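Local coordinates for p-47 protein (Clostridium botulinum E1 str. 'BoNT E Beluga', PDB 5WIX) that is of unknown function but has a TULIP-type fold resembling bactericidal/permeability-increasing protein, consistent with a possible role in binding lipid-like molecules, at residues 68-73 with 77-82; 263-268 with 300-305; 309-314 with 352-357; 397-402 with 424-429. All blocks are in the same frame, centred on the assembly; numbering follows the deposited sequence.

Contact 1 of 4, residues 68-73 with 77-82; sequences EIINGG and FLRIKI
R79 reaches back along I70 and the following turn. Its CG and CD cross the CG1-CD1 branch of I70 at a slant, with CD 3.6 Å from I70 CD1, and a bend at chi3 (-53°) swings the guanidinium over G72, whose CA sits 3.8 Å above the centre of one face. The charge is taken up elsewhere, in a salt bridge from R79 NE to D141. Next along this face, K81 passes at about a right angle to I70, its CE 4.1 Å from I70 CG2. The oppositely charged ends of E68 and K81 stay beyond salt-bridge range.

These side chains line one face of a beta hairpin made by strands 58-70 and 78-85. E68 and K81 form an antiparallel hydrogen-bonded pair, K81 N giving a nearly straight 2.8 Å bond to E68 O; I70 N bonds to R79 O further toward the turn. I69 and I80 are a non-hydrogen-bonded pair, and their side chains take the other face: I69 CG1 meets I80 CG2 at 3.8 Å, while I69 CG2 approaches L78 CD1 at 3.9 Å. There L78 and I69 also pack on Y194 of strand 187-195.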
loop_
_atom_site.group_PDB
_atom_site.type_symbol
_atom_site.label_atom_id
_atom_site.label_comp_id
_atom_site.label_asym_id
_atom_site.label_seq_id
_atom_site.Cartn_x
_atom_site.Cartn_y
_atom_site.Cartn_z
ATOM N N GLU A 68 13.695 -11.219 19.661
ATOM C CA GLU A 68 14.129 -11.116 18.277
ATOM C C GLU A 68 13.194 -11.910 17.386
ATOM O O GLU A 68 13.142 -13.142 17.452
ATOM C CB GLU A 68 15.572 -11.609 18.134
ATOM C CG GLU A 68 16.146 -11.567 16.732
ATOM C CD GLU A 68 17.539 -12.172 16.680
ATOM O OE1 GLU A 68 18.345 -11.888 17.595
ATOM O OE2 GLU A 68 17.818 -12.946 15.740
ATOM N N ILE A 69 12.441 -11.188 16.569
ATOM C CA ILE A 69 11.483 -11.797 15.659
ATOM C C ILE A 69 12.244 -12.546 14.566
ATOM O O ILE A 69 13.285 -12.065 14.090
ATOM C CB ILE A 69 10.563 -10.720 15.061
ATOM C CG1 ILE A 69 10.114 -9.776 16.175
ATOM C CG2 ILE A 69 9.371 -11.347 14.348
ATOM C CD1 ILE A 69 9.477 -8.510 15.682
ATOM N N ILE A 70 11.758 -13.732 14.197
ATOM C CA ILE A 70 12.430 -14.541 13.177
ATOM C C ILE A 70 11.418 -15.160 12.225
ATOM O O ILE A 70 10.201 -15.042 12.420
ATOM C CB ILE A 70 13.325 -15.699 13.791
ATOM C CG1 ILE A 70 12.474 -16.856 14.336
ATOM C CG2 ILE A 70 14.291 -15.170 14.852
ATOM C CD1 ILE A 70 13.271 -18.133 14.658
ATOM N N ASN A 71 11.932 -15.823 11.193
ATOM C CA ASN A 71 11.098 -16.564 10.246
ATOM C C ASN A 71 10.270 -17.656 10.897
ATOM O O ASN A 71 10.453 -17.972 12.067
ATOM C CB ASN A 71 11.953 -17.218 9.157
ATOM C CG ASN A 71 12.577 -16.217 8.215
ATOM O OD1 ASN A 71 13.168 -15.234 8.646
ATOM N ND2 ASN A 71 12.460 -16.471 6.917
ATOM N N GLY A 72 9.382 -18.254 10.114
ATOM C CA GLY A 72 8.620 -19.404 10.562
ATOM C C GLY A 72 7.262 -18.994 11.077
ATOM O O GLY A 72 6.410 -19.841 11.389
ATOM N N GLY A 73 7.073 -17.682 11.177
ATOM C CA GLY A 73 5.796 -17.120 11.563
ATOM C C GLY A 73 4.731 -17.354 10.508
ATOM O O GLY A 73 4.884 -16.946 9.354
ATOM N N PHE A 77 0.328 -15.219 13.636
ATOM C CA PHE A 77 1.489 -15.410 14.508
ATOM C C PHE A 77 2.876 -14.947 14.027
ATOM O O PHE A 77 3.250 -15.097 12.863
ATOM C CB PHE A 77 1.573 -16.878 14.946
ATOM C CG PHE A 77 0.505 -17.281 15.922
ATOM C CD1 PHE A 77 0.817 -17.526 17.248
ATOM C CD2 PHE A 77 -0.811 -17.415 15.511
ATOM C CE1 PHE A 77 -0.164 -17.898 18.149
ATOM C CE2 PHE A 77 -1.796 -17.786 16.407
ATOM C CZ PHE A 77 -1.473 -18.027 17.728
ATOM N N LEU A 78 3.613 -14.389 14.983
ATOM C CA LEU A 78 5.054 -14.152 14.975
ATOM C C LEU A 78 5.812 -15.309 15.596
ATOM O O LEU A 78 5.318 -15.923 16.528
ATOM C CB LEU A 78 5.399 -12.906 15.770
ATOM C CG LEU A 78 5.120 -11.555 15.165
ATOM C CD1 LEU A 78 5.919 -10.528 15.931
ATOM C CD2 LEU A 78 5.524 -11.591 13.716
ATOM N N ARG A 79 7.017 -15.588 15.118
ATOM C CA ARG A 79 7.882 -16.505 15.845
ATOM C C ARG A 79 9.070 -15.725 16.357
ATOM O O ARG A 79 9.719 -15.018 15.582
ATOM C CB ARG A 79 8.349 -17.672 14.978
ATOM C CG ARG A 79 9.494 -18.461 15.614
ATOM C CD ARG A 79 9.988 -19.572 14.722
ATOM N NE ARG A 79 8.898 -20.443 14.296
ATOM C CZ ARG A 79 9.084 -21.609 13.679
ATOM N NH1 ARG A 79 10.327 -22.027 13.421
ATOM N NH2 ARG A 79 8.035 -22.359 13.332
ATOM N N ILE A 80 9.352 -15.830 17.655
ATOM C CA ILE A 80 10.391 -14.988 18.230
ATOM C C ILE A 80 11.349 -15.724 19.154
ATOM O O ILE A 80 10.966 -16.613 19.904
ATOM C CB ILE A 80 9.792 -13.789 19.006
ATOM C CG1 ILE A 80 8.939 -14.260 20.177
ATOM C CG2 ILE A 80 8.960 -12.889 18.084
ATOM C CD1 ILE A 80 8.414 -13.117 21.003
ATOM N N LYS A 81 12.609 -15.321 19.066
ATOM C CA LYS A 81 13.698 -15.839 19.870
ATOM C C LYS A 81 13.747 -15.077 21.200
ATOM O O LYS A 81 13.806 -13.854 21.216
ATOM C CB LYS A 81 15.014 -15.695 19.087
ATOM C CG LYS A 81 16.162 -16.582 19.513
ATOM C CD LYS A 81 17.374 -16.411 18.578
ATOM C CE LYS A 81 17.127 -16.991 17.179
ATOM N NZ LYS A 81 18.416 -17.405 16.526
ATOM N N ILE A 82 13.711 -15.796 22.316
ATOM C CA ILE A 82 13.736 -15.163 23.632
ATOM C C ILE A 82 15.106 -15.338 24.309
ATOM O O ILE A 82 15.542 -16.456 24.571
ATOM C CB ILE A 82 12.632 -15.740 24.547
ATOM C CG1 ILE A 82 11.293 -15.750 23.818
ATOM C CG2 ILE A 82 12.497 -14.925 25.804
ATOM C CD1 ILE A 82 10.896 -14.407 23.321
#

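Contact 2 of 4, residues 263-268 with 300-305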
loop_
_atom_site.group_PDB
_atom_site.type_symbol
_atom_site.label_atom_id
_atom_site.label_comp_id
_atom_site.label_asym_id
_atom_site.label_seq_id
_atom_site.Cartn_x
_atom_site.Cartn_y
_atom_site.Cartn_z
ATOM N N ASN A 263 -16.087 14.575 -12.592
ATOM C CA ASN A 263 -17.505 14.280 -12.557
ATOM C C ASN A 263 -17.914 13.835 -13.964
ATOM O O ASN A 263 -18.876 13.079 -14.140
ATOM C CB ASN A 263 -18.317 15.495 -12.099
ATOM C CG ASN A 263 -19.730 15.119 -11.691
ATOM O OD1 ASN A 263 -19.948 14.045 -11.120
ATOM N ND2 ASN A 263 -20.702 15.989 -11.996
ATOM N N ASN A 264 -17.148 14.300 -14.956
ATOM C CA ASN A 264 -17.255 13.841 -16.335
ATOM C C ASN A 264 -16.700 12.443 -16.591
ATOM O O ASN A 264 -16.934 11.878 -17.664
ATOM C CB ASN A 264 -16.547 14.824 -17.260
ATOM C CG ASN A 264 -17.278 16.141 -17.357
ATOM O OD1 ASN A 264 -16.705 17.210 -17.164
ATOM N ND2 ASN A 264 -18.566 16.066 -17.624
ATOM N N PHE A 265 -15.982 11.885 -15.606
ATOM C CA PHE A 265 -15.307 10.582 -15.743
ATOM C C PHE A 265 -15.789 9.475 -14.819
ATOM O O PHE A 265 -16.120 9.709 -13.651
ATOM C CB PHE A 265 -13.810 10.738 -15.512
ATOM C CG PHE A 265 -13.102 11.434 -16.618
ATOM C CD1 PHE A 265 -12.682 10.728 -17.726
ATOM C CD2 PHE A 265 -12.880 12.800 -16.562
ATOM C CE1 PHE A 265 -12.030 11.362 -18.747
ATOM C CE2 PHE A 265 -12.239 13.449 -17.584
ATOM C CZ PHE A 265 -11.813 12.725 -18.682
ATOM N N ASN A 266 -15.783 8.257 -15.353
ATOM C CA ASN A 266 -16.007 7.043 -14.574
ATOM C C ASN A 266 -14.749 6.185 -14.504
ATOM O O ASN A 266 -13.917 6.208 -15.415
ATOM C CB ASN A 266 -17.147 6.221 -15.177
ATOM C CG ASN A 266 -18.473 6.491 -14.505
ATOM O OD1 ASN A 266 -18.516 7.045 -13.402
ATOM N ND2 ASN A 266 -19.567 6.091 -15.157
ATOM N N VAL A 267 -14.591 5.426 -13.427
ATOM C CA VAL A 267 -13.619 4.345 -13.479
ATOM C C VAL A 267 -14.386 3.032 -13.372
ATOM O O VAL A 267 -15.121 2.796 -12.410
ATOM C CB VAL A 267 -12.514 4.460 -12.394
ATOM C CG1 VAL A 267 -13.087 4.892 -11.051
ATOM C CG2 VAL A 267 -11.752 3.156 -12.293
ATOM N N ILE A 268 -14.224 2.208 -14.403
ATOM C CA ILE A 268 -14.998 0.984 -14.590
ATOM C C ILE A 268 -14.234 -0.260 -14.107
ATOM O O ILE A 268 -13.037 -0.412 -14.368
ATOM C CB ILE A 268 -15.373 0.823 -16.077
ATOM C CG1 ILE A 268 -16.214 2.009 -16.526
ATOM C CG2 ILE A 268 -16.158 -0.439 -16.306
ATOM C CD1 ILE A 268 -17.583 2.041 -15.875
ATOM N N ASN A 300 -16.104 12.314 -27.558
ATOM C CA ASN A 300 -17.371 11.640 -27.292
ATOM C C ASN A 300 -17.293 10.334 -26.513
ATOM O O ASN A 300 -18.212 10.024 -25.747
ATOM C CB ASN A 300 -18.087 11.385 -28.606
ATOM C CG ASN A 300 -18.845 12.585 -29.071
ATOM O OD1 ASN A 300 -19.501 13.258 -28.271
ATOM N ND2 ASN A 300 -18.747 12.886 -30.361
ATOM N N ASP A 301 -16.233 9.556 -26.742
ATOM C CA ASP A 301 -15.885 8.432 -25.864
ATOM C C ASP A 301 -14.373 8.412 -25.593
ATOM O O ASP A 301 -13.549 8.682 -26.476
ATOM C CB ASP A 301 -16.363 7.093 -26.437
ATOM C CG ASP A 301 -15.935 6.872 -27.870
ATOM O OD1 ASP A 301 -14.818 7.280 -28.250
ATOM O OD2 ASP A 301 -16.728 6.267 -28.622
ATOM N N PHE A 302 -14.020 8.111 -24.350
ATOM C CA PHE A 302 -12.648 8.254 -23.890
ATOM C C PHE A 302 -12.284 7.063 -23.050
ATOM O O PHE A 302 -13.085 6.609 -22.235
ATOM C CB PHE A 302 -12.500 9.532 -23.089
ATOM C CG PHE A 302 -11.133 9.752 -22.505
ATOM C CD1 PHE A 302 -10.239 10.623 -23.121
ATOM C CD2 PHE A 302 -10.768 9.154 -21.318
ATOM C CE1 PHE A 302 -8.997 10.865 -22.577
ATOM C CE2 PHE A 302 -9.530 9.386 -20.771
ATOM C CZ PHE A 302 -8.642 10.249 -21.397
ATOM N N SER A 303 -11.069 6.567 -23.239
ATOM C CA SER A 303 -10.620 5.399 -22.501
ATOM C C SER A 303 -9.126 5.475 -22.189
ATOM O O SER A 303 -8.307 5.794 -23.053
ATOM C CB SER A 303 -10.932 4.129 -23.278
ATOM O OG SER A 303 -9.737 3.393 -23.471
ATOM N N MET A 304 -8.788 5.203 -20.935
ATOM C CA MET A 304 -7.402 5.099 -20.502
ATOM C C MET A 304 -7.260 3.853 -19.632
ATOM O O MET A 304 -7.761 3.828 -18.510
ATOM C CB MET A 304 -6.983 6.352 -19.733
ATOM C CG MET A 304 -5.475 6.570 -19.622
ATOM S SD MET A 304 -5.007 8.067 -18.694
ATOM C CE MET A 304 -3.598 8.672 -19.630
ATOM N N GLU A 305 -6.620 2.808 -20.156
ATOM C CA GLU A 305 -6.349 1.581 -19.380
ATOM C C GLU A 305 -4.844 1.393 -19.159
ATOM O O GLU A 305 -4.027 1.861 -19.956
ATOM C CB GLU A 305 -6.949 0.335 -20.071
ATOM C CG GLU A 305 -6.107 -0.283 -21.193
ATOM C CD GLU A 305 -6.804 -1.456 -21.896
ATOM O OE1 GLU A 305 -7.989 -1.312 -22.265
ATOM O OE2 GLU A 305 -6.165 -2.521 -22.084
#
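F265 and F302 stand on two strands that do not pair directly: their CA atoms are 8.9 Å apart, and strand 275-279 runs between 265-269 and 293-307, antiparallel to both, so the contact spans one intervening strand and rests on side chains alone. The two phenyl rings make all of it. F265 brings a ring edge, and F302 receives it on a face, in a T-shaped (edge-to-face) pair with centroids 5.4 Å apart and planes at 77°. The touching corner of F265 is CE1, which lies 3.6 Å from F302 CD2 and 3.8 Å from F302 CE2; it therefore meets one side of the F302 ring rather than its middle. F302 CD2 in turn lies at the edge of the F265 ring, in its plane.

The two rings arrive differently. In F302 the CB already points toward the other segment, and CG continues trans to the backbone N (chi1 177°). F265 starts out across the gap less directly, and it is the far end of its ring that closes in.

Both phenylalanines are buried. I277 of the middle strand touches F265, L249 of helix 240-252 and M256 and I260 of the following loop also pack on it, and F302 is flanked by T314 and L316 of strand 311-322. Just before F302, N300 and D301 both face S317 in a classic beta bulge. Aromatic packing between a curled antiparallel sheet and a helix, here 240-252, is consistent with the TULIP-type fold, in which a strongly curved sheet wraps a long helix.

Contact 3 of 4, residues 309-314 with 352-357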
loop_
_atom_site.group_PDB
_atom_site.type_symbol
_atom_site.label_atom_id
_atom_site.label_comp_id
_atom_site.label_asym_id
_atom_site.label_seq_id
_atom_site.Cartn_x
_atom_site.Cartn_y
_atom_site.Cartn_z
ATOM N N GLY A 309 2.376 -2.720 -17.790
ATOM C CA GLY A 309 2.878 -2.435 -16.453
ATOM C C GLY A 309 3.001 -0.979 -16.040
ATOM O O GLY A 309 2.347 -0.557 -15.080
ATOM N N ASN A 310 3.836 -0.209 -16.745
ATOM C CA ASN A 310 4.109 1.180 -16.357
ATOM C C ASN A 310 3.638 2.242 -17.381
ATOM O O ASN A 310 3.874 3.447 -17.200
ATOM C CB ASN A 310 5.607 1.365 -16.084
ATOM C CG ASN A 310 6.467 1.228 -17.342
ATOM O OD1 ASN A 310 6.080 0.570 -18.315
ATOM N ND2 ASN A 310 7.653 1.845 -17.317
ATOM N N LYS A 311 2.973 1.798 -18.446
ATOM C CA LYS A 311 2.484 2.730 -19.472
ATOM C C LYS A 311 0.937 2.856 -19.504
ATOM O O LYS A 311 0.210 1.899 -19.196
ATOM C CB LYS A 311 3.005 2.310 -20.864
ATOM C CG LYS A 311 4.540 2.124 -20.987
ATOM C CD LYS A 311 4.923 1.462 -22.331
ATOM C CE LYS A 311 6.331 0.861 -22.328
ATOM N NZ LYS A 311 6.543 -0.228 -21.301
ATOM N N LEU A 312 0.444 4.038 -19.874
ATOM C CA LEU A 312 -0.994 4.260 -20.092
ATOM C C LEU A 312 -1.330 4.338 -21.584
ATOM O O LEU A 312 -0.693 5.080 -22.338
ATOM C CB LEU A 312 -1.453 5.542 -19.393
ATOM C CG LEU A 312 -1.240 5.555 -17.882
ATOM C CD1 LEU A 312 -1.066 6.965 -17.459
ATOM C CD2 LEU A 312 -2.425 4.950 -17.154
ATOM N N LYS A 313 -2.308 3.541 -21.997
ATOM C CA LYS A 313 -2.801 3.528 -23.373
ATOM C C LYS A 313 -4.081 4.340 -23.421
ATOM O O LYS A 313 -5.091 3.960 -22.822
ATOM C CB LYS A 313 -3.058 2.087 -23.859
ATOM C CG LYS A 313 -3.619 1.957 -25.287
ATOM C CD LYS A 313 -2.958 0.778 -26.050
ATOM C CE LYS A 313 -3.805 -0.492 -26.055
ATOM N NZ LYS A 313 -3.095 -1.660 -26.663
ATOM N N THR A 314 -4.043 5.468 -24.117
ATOM C CA THR A 314 -5.230 6.301 -24.209
ATOM C C THR A 314 -5.887 6.176 -25.579
ATOM O O THR A 314 -5.209 6.141 -26.612
ATOM C CB THR A 314 -4.892 7.733 -23.922
ATOM O OG1 THR A 314 -4.027 7.781 -22.762
ATOM C CG2 THR A 314 -6.164 8.502 -23.666
ATOM N N GLU A 352 4.976 11.018 -19.376
ATOM C CA GLU A 352 5.359 11.633 -20.618
ATOM C C GLU A 352 4.815 10.835 -21.790
ATOM O O GLU A 352 4.273 9.740 -21.628
ATOM C CB GLU A 352 6.872 11.768 -20.693
ATOM C CG GLU A 352 7.604 10.493 -20.870
ATOM C CD GLU A 352 9.092 10.692 -20.732
ATOM O OE1 GLU A 352 9.493 11.864 -20.519
ATOM O OE2 GLU A 352 9.840 9.689 -20.836
ATOM N N ILE A 353 4.929 11.427 -22.970
ATOM C CA ILE A 353 4.455 10.819 -24.197
ATOM C C ILE A 353 5.425 9.750 -24.663
ATOM O O ILE A 353 6.609 10.031 -24.820
ATOM C CB ILE A 353 4.299 11.884 -25.293
ATOM C CG1 ILE A 353 3.327 12.969 -24.820
ATOM C CG2 ILE A 353 3.861 11.241 -26.620
ATOM C CD1 ILE A 353 1.850 12.521 -24.824
ATOM N N TYR A 354 4.935 8.530 -24.886
ATOM C CA TYR A 354 5.781 7.433 -25.376
ATOM C C TYR A 354 5.635 7.286 -26.885
ATOM O O TYR A 354 6.619 7.194 -27.622
ATOM C CB TYR A 354 5.411 6.125 -24.683
ATOM C CG TYR A 354 6.239 4.915 -25.083
ATOM C CD1 TYR A 354 7.510 4.712 -24.551
ATOM C CD2 TYR A 354 5.736 3.954 -25.960
ATOM C CE1 TYR A 354 8.268 3.597 -24.897
ATOM C CE2 TYR A 354 6.490 2.833 -26.309
ATOM C CZ TYR A 354 7.756 2.661 -25.773
ATOM O OH TYR A 354 8.514 1.555 -26.115
ATOM N N SER A 355 4.389 7.278 -27.341
ATOM C CA SER A 355 4.115 7.145 -28.762
ATOM C C SER A 355 2.748 7.683 -29.127
ATOM O O SER A 355 1.838 7.732 -28.301
ATOM C CB SER A 355 4.198 5.685 -29.174
ATOM O OG SER A 355 3.070 4.987 -28.679
ATOM N N THR A 356 2.594 8.063 -30.381
ATOM C CA THR A 356 1.276 8.401 -30.869
ATOM C C THR A 356 1.006 7.527 -32.069
ATOM O O THR A 356 1.191 7.947 -33.217
ATOM C CB THR A 356 1.152 9.888 -31.208
ATOM O OG1 THR A 356 2.398 10.369 -31.727
ATOM C CG2 THR A 356 0.844 10.640 -29.954
ATOM N N PRO A 357 0.588 6.283 -31.798
ATOM C CA PRO A 357 0.362 5.339 -32.896
ATOM C C PRO A 357 -0.858 5.698 -33.747
ATOM O O PRO A 357 -0.977 5.179 -34.852
ATOM C CB PRO A 357 0.180 3.987 -32.179
ATOM C CG PRO A 357 -0.101 4.295 -30.764
ATOM C CD PRO A 357 0.475 5.653 -30.469
#
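K311 meets the ring of Y354 with its hydrocarbon chain rather than with its charge. The methylene CE lies 4.1 Å above one face of the ring, offset toward the rim at CZ, while the ammonium NZ is 5.8 Å from the ring centroid and 22° off the normal, a long cation-pi approach that can be at most a weak attraction. A bend at chi4 (61°) turns NZ aside from the chain, and there it donates a 3.1 Å bond to N310 OD1, lying in the plane of that carbonyl. E308 adds a long, weak ion pair. The bond to the neighbouring amide is consistent with NZ standing farther from the ring than CE, which covers it.

Both side chains leave their backbones toward each other, across 8.2 Å between the CA atoms of K311 and Y354. Y354 opens a classic beta bulge with S355, both facing I337. Its ring is exposed, so this is a surface contact.

Strand 328-343 lies between strands 311-322 and 348-363 and pairs with each, so lysine and tyrosine bridge over it. L312, the next residue, packs on M304 and L306 of strand 293-307, whereas I353 and T356 touch R388 of helix 370-390.

Contact 4 of 4, residues 397-402 with 424-429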
loop_
_atom_site.group_PDB
_atom_site.type_symbol
_atom_site.label_atom_id
_atom_site.label_comp_id
_atom_site.label_asym_id
_atom_site.label_seq_id
_atom_site.Cartn_x
_atom_site.Cartn_y
_atom_site.Cartn_z
ATOM N N ASN A 397 0.355 14.873 -5.508
ATOM C CA ASN A 397 0.306 14.257 -4.195
ATOM C C ASN A 397 1.588 14.409 -3.423
ATOM O O ASN A 397 2.666 14.613 -4.000
ATOM C CB ASN A 397 -0.034 12.800 -4.334
ATOM C CG ASN A 397 -1.353 12.608 -5.038
ATOM O OD1 ASN A 397 -1.445 12.798 -6.252
ATOM N ND2 ASN A 397 -2.395 12.272 -4.276
ATOM N N ASN A 398 1.449 14.384 -2.104
ATOM C CA ASN A 398 2.594 14.279 -1.227
ATOM C C ASN A 398 2.703 12.814 -0.825
ATOM O O ASN A 398 1.952 12.346 0.028
ATOM C CB ASN A 398 2.437 15.178 -0.011
ATOM C CG ASN A 398 3.670 15.188 0.863
ATOM O OD1 ASN A 398 4.579 14.371 0.681
ATOM N ND2 ASN A 398 3.722 16.122 1.813
ATOM N N PHE A 399 3.615 12.084 -1.453
ATOM C CA PHE A 399 3.676 10.645 -1.228
ATOM C C PHE A 399 4.213 10.303 0.148
ATOM O O PHE A 399 3.820 9.298 0.744
ATOM C CB PHE A 399 4.516 9.978 -2.302
ATOM C CG PHE A 399 3.916 10.094 -3.657
ATOM C CD1 PHE A 399 2.784 9.367 -3.978
ATOM C CD2 PHE A 399 4.459 10.961 -4.598
ATOM C CE1 PHE A 399 2.227 9.468 -5.215
ATOM C CE2 PHE A 399 3.906 11.062 -5.844
ATOM C CZ PHE A 399 2.788 10.328 -6.156
ATOM N N THR A 400 5.090 11.150 0.662
ATOM C CA THR A 400 5.511 11.011 2.046
ATOM C C THR A 400 4.294 11.076 2.970
ATOM O O THR A 400 4.206 10.322 3.943
ATOM C CB THR A 400 6.498 12.100 2.442
ATOM O OG1 THR A 400 7.663 12.023 1.607
ATOM C CG2 THR A 400 6.888 11.939 3.890
ATOM N N ASP A 401 3.355 11.970 2.652
ATOM C CA ASP A 401 2.129 12.069 3.433
ATOM C C ASP A 401 1.353 10.757 3.319
ATOM O O ASP A 401 0.788 10.267 4.307
ATOM C CB ASP A 401 1.274 13.253 2.968
ATOM C CG ASP A 401 1.663 14.563 3.636
ATOM O OD1 ASP A 401 2.632 14.575 4.424
ATOM O OD2 ASP A 401 0.993 15.586 3.367
ATOM N N ILE A 402 1.359 10.183 2.116
ATOM C CA ILE A 402 0.588 8.975 1.824
ATOM C C ILE A 402 1.131 7.749 2.538
ATOM O O ILE A 402 0.366 6.977 3.101
ATOM C CB ILE A 402 0.542 8.678 0.312
ATOM C CG1 ILE A 402 -0.552 9.517 -0.361
ATOM C CG2 ILE A 402 0.293 7.182 0.056
ATOM C CD1 ILE A 402 -0.533 9.447 -1.895
ATOM N N VAL A 424 1.824 -2.183 -12.568
ATOM C CA VAL A 424 0.424 -2.599 -12.384
ATOM C C VAL A 424 -0.126 -2.131 -11.046
ATOM O O VAL A 424 -1.195 -1.514 -10.970
ATOM C CB VAL A 424 0.229 -4.117 -12.478
ATOM C CG1 VAL A 424 -1.254 -4.448 -12.378
ATOM C CG2 VAL A 424 0.808 -4.641 -13.777
ATOM N N GLY A 425 0.599 -2.445 -9.986
ATOM C CA GLY A 425 0.278 -1.897 -8.692
ATOM C C GLY A 425 1.080 -0.625 -8.537
ATOM O O GLY A 425 1.980 -0.336 -9.343
ATOM N N PHE A 426 0.764 0.149 -7.509
ATOM C CA PHE A 426 1.448 1.421 -7.310
ATOM C C PHE A 426 2.112 1.298 -5.973
ATOM O O PHE A 426 1.426 1.114 -4.959
ATOM C CB PHE A 426 0.479 2.624 -7.350
ATOM C CG PHE A 426 1.157 3.965 -7.148
ATOM C CD1 PHE A 426 1.679 4.669 -8.225
ATOM C CD2 PHE A 426 1.261 4.525 -5.878
ATOM C CE1 PHE A 426 2.303 5.894 -8.035
ATOM C CE2 PHE A 426 1.879 5.761 -5.690
ATOM C CZ PHE A 426 2.401 6.441 -6.769
ATOM N N CYS A 427 3.441 1.353 -5.980
ATOM C CA CYS A 427 4.226 0.992 -4.815
ATOM C C CYS A 427 5.101 2.135 -4.373
ATOM O O CYS A 427 5.871 2.702 -5.171
ATOM C CB CYS A 427 5.094 -0.234 -5.102
ATOM S SG CYS A 427 6.219 -0.706 -3.730
ATOM N N ILE A 428 4.985 2.460 -3.092
ATOM C CA ILE A 428 5.806 3.495 -2.477
ATOM C C ILE A 428 6.713 2.819 -1.441
ATOM O O ILE A 428 6.242 1.938 -0.732
ATOM C CB ILE A 428 4.933 4.590 -1.815
ATOM C CG1 ILE A 428 4.007 5.217 -2.850
ATOM C CG2 ILE A 428 5.801 5.641 -1.177
ATOM C CD1 ILE A 428 2.912 6.157 -2.284
ATOM N N GLN A 429 7.980 3.235 -1.372
ATOM C CA GLN A 429 8.990 2.650 -0.491
ATOM C C GLN A 429 9.806 3.727 0.220
ATOM O O GLN A 429 10.095 4.775 -0.360
ATOM C CB GLN A 429 9.962 1.751 -1.270
ATOM C CG GLN A 429 9.376 0.483 -1.875
ATOM C CD GLN A 429 10.380 -0.255 -2.746
ATOM O OE1 GLN A 429 11.393 0.324 -3.196
ATOM N NE2 GLN A 429 10.117 -1.541 -2.985
#
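F399 meets I428 and F426 with successive atoms of its side chain. CB comes first, 4.1 Å from I428 CD1. With chi1 at -65° CG sits beside the backbone N, and the ring then runs on toward strand 426-432: CD1 is 3.6 Å from the same I428 CD1, and CE1 reaches F426 CZ at 3.4 Å. At the tip, F399 CZ is 4.0 Å from F426 CZ. The two rings are inclined at 36°, with centroids 5.6 Å apart, an oblique pair with F399 CE1 at the edge of the F426 ring, near its plane. One face of the F399 ring has its own neighbour, N397 CB. A turn further along the helix, I402 CG2 packs against I428 CD1 at 3.7 Å, so this one methyl serves both helix residues.

N398, right before helix 399-403, is its N-cap, and its OD1 accepts a weak bond from D401 N.

All four touching residues are buried. I420 of strand 414-422 packs on both F399 and F426, F243 of helix 240-252 lays its ring nearly parallel to F426, and I182 and M185 of a loop touch I402.

Contact 1 stands apart from the rest of this elongated chain: its centre is 47 Å from that of contact 2 and 45 Å from that of contact 3, which lie on the opposite side of the molecule's centre. Contact 4 is the central one, about 8 Å from the chain's centre and 29 Å from contact 1, centre to centre. Contacts 2 and 3 share a sheet, and neighbouring strands 293-307 and 311-322 join them where E305 O lies 3.2 Å from K313 N, a probable hydrogen bond. Another probable one, G309 O to V424 N at 3.0 Å, ties contact 3 to contact 4, so contact 3 links contacts 2 and 4, which do not touch each other (nearest atoms about 9 Å apart).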